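PDB 6TQD: intimin from Escherichia coli O127:H6 str. E2348/69, which serves as an attaching and effacing adhesin, its D00-D0 passenger region probably holding the receptor-binding tip in an extended position away from the bacterial surface. Local coordinates for residues I37-S42 and Q60-I65. Sequence-based numbering, arbitrary orientation.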
# COMPACT_ATOMS: atom_id res chain seq x y z
N ILE A 37 17.48 10.13 20.86
CA ILE A 37 16.13 9.68 20.55
C ILE A 37 16.08 8.18 20.86
O ILE A 37 16.98 7.44 20.45
CB ILE A 37 15.78 9.90 19.07
CG1 ILE A 37 16.09 11.32 18.60
CG2 ILE A 37 14.34 9.56 18.83
CD1 ILE A 37 15.28 12.41 19.28
N VAL A 38 15.02 7.75 21.53
CA VAL A 38 14.81 6.35 21.88
C VAL A 38 13.53 5.85 21.21
O VAL A 38 12.47 6.47 21.34
CB VAL A 38 14.74 6.15 23.40
CG1 VAL A 38 14.36 4.73 23.74
CG2 VAL A 38 16.07 6.52 24.06
N TRP A 39 13.64 4.73 20.48
CA TRP A 39 12.56 4.24 19.63
C TRP A 39 11.99 2.92 20.13
O TRP A 39 12.73 2.06 20.62
CB TRP A 39 13.06 3.97 18.20
CG TRP A 39 13.43 5.16 17.44
CD1 TRP A 39 14.65 5.75 17.39
CD2 TRP A 39 12.58 5.94 16.58
NE1 TRP A 39 14.63 6.84 16.56
CE2 TRP A 39 13.37 6.98 16.05
CE3 TRP A 39 11.24 5.83 16.20
CZ2 TRP A 39 12.86 7.91 15.16
CZ3 TRP A 39 10.72 6.78 15.31
CH2 TRP A 39 11.53 7.80 14.82
N ASP A 40 10.69 2.77 19.99
CA ASP A 40 10.00 1.47 20.02
C ASP A 40 9.58 1.17 18.59
O ASP A 40 8.62 1.76 18.09
CB ASP A 40 8.80 1.48 20.96
CG ASP A 40 7.99 0.17 20.90
OD1 ASP A 40 8.27 -0.69 20.04
OD2 ASP A 40 7.06 -0.00 21.73
N ASP A 41 10.35 0.33 17.91
CA ASP A 41 10.05 -0.08 16.54
C ASP A 41 9.61 -1.54 16.47
O ASP A 41 9.76 -2.18 15.42
CB ASP A 41 11.23 0.20 15.61
CG ASP A 41 12.46 -0.60 15.96
OD1 ASP A 41 12.41 -1.39 16.93
OD2 ASP A 41 13.50 -0.45 15.27
N SER A 42 9.06 -2.07 17.56
CA SER A 42 8.74 -3.50 17.61
C SER A 42 7.74 -3.89 16.53
O SER A 42 7.77 -5.04 16.05
CB SER A 42 8.19 -3.86 18.99
OG SER A 42 7.01 -3.13 19.26
N GLN A 60 19.81 13.06 15.96
CA GLN A 60 18.41 12.96 15.53
C GLN A 60 18.25 12.42 14.12
O GLN A 60 17.16 12.56 13.54
CB GLN A 60 17.67 14.31 15.64
CG GLN A 60 18.17 15.39 14.70
CD GLN A 60 17.17 16.54 14.58
OE1 GLN A 60 16.36 16.57 13.65
NE2 GLN A 60 17.22 17.47 15.52
N ASP A 61 19.29 11.81 13.55
CA ASP A 61 19.28 11.36 12.16
C ASP A 61 18.98 9.86 12.13
O ASP A 61 19.88 9.04 12.33
CB ASP A 61 20.61 11.67 11.49
CG ASP A 61 20.61 11.35 10.00
OD1 ASP A 61 19.52 11.09 9.45
OD2 ASP A 61 21.70 11.35 9.40
N TYR A 62 17.73 9.52 11.83
CA TYR A 62 17.27 8.14 11.81
C TYR A 62 16.60 7.83 10.49
O TYR A 62 16.17 8.72 9.76
CB TYR A 62 16.28 7.89 12.96
CG TYR A 62 17.00 7.76 14.28
CD1 TYR A 62 17.30 8.88 15.05
CD2 TYR A 62 17.41 6.52 14.73
CE1 TYR A 62 17.98 8.75 16.24
CE2 TYR A 62 18.06 6.39 15.92
CZ TYR A 62 18.37 7.51 16.66
OH TYR A 62 19.03 7.36 17.85
N GLN A 63 16.52 6.54 10.19
CA GLN A 63 15.88 6.06 8.98
C GLN A 63 15.17 4.76 9.29
O GLN A 63 15.53 4.03 10.21
CB GLN A 63 16.91 5.82 7.87
CG GLN A 63 17.93 4.75 8.18
CD GLN A 63 19.16 4.84 7.28
OE1 GLN A 63 19.34 5.80 6.53
NE2 GLN A 63 20.00 3.81 7.34
N ALA A 64 14.15 4.47 8.50
CA ALA A 64 13.40 3.23 8.62
C ALA A 64 13.78 2.33 7.46
O ALA A 64 13.82 2.78 6.31
CB ALA A 64 11.90 3.50 8.61
N ILE A 65 14.08 1.08 7.77
CA ILE A 65 14.22 0.01 6.78
C ILE A 65 12.88 -0.70 6.74
O ILE A 65 12.46 -1.31 7.72
CB ILE A 65 15.35 -0.95 7.15
CG1 ILE A 65 16.65 -0.19 7.46
CG2 ILE A 65 15.55 -1.97 6.02
CD1 ILE A 65 17.05 0.82 6.41
O HOH W 1 19.87 9.53 19.16
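I37, in strand 34-40, and Q60, just before strand 62-65, bring the two backbones nearest, their CA atoms 6.4 Å apart; the two strands belong to different sheets, and side chains bridge the space between. Y62 reaches across from strand 62-65, its CG anti to its own carbonyl carbon (chi1 -76°), and chi2 of 87° turns one ring face to the indole of W39. The two rings form an edge-to-face pair, with the five-membered ring of W39 4.4 Å from the Y62 ring, centroid to centroid, and the planes inclined at 58°. The indole leads with its nitrogen: NE1 of W39 stands over the centre of the phenol ring, 3.3 Å from Y62 CD2, a placement consistent with an N-H...pi interaction.

These side chains meet, partly buried, between the two sheets of a beta-sandwich consistent with an Ig-like fold, strand 34-40 edging one sheet and strand 62-65 lying within the other. I24 and I51 of the second sheet also touch W39, while H53 makes another edge-to-face pair with Y62.

Farther along the phenol, the branched carbon of I37 packs obliquely on the ring, CB lying 3.8 Å from Y62 CE1. A water links the strands at the hydroxyl end: it accepts from I37 N at 3.0 Å and is hydrogen-bonded to Y62 OH at 2.7 Å. Where strand 34-40 ends, D40 OD1 accepts from S42 N (2.9 Å), an Asx turn leading into helix 42-45.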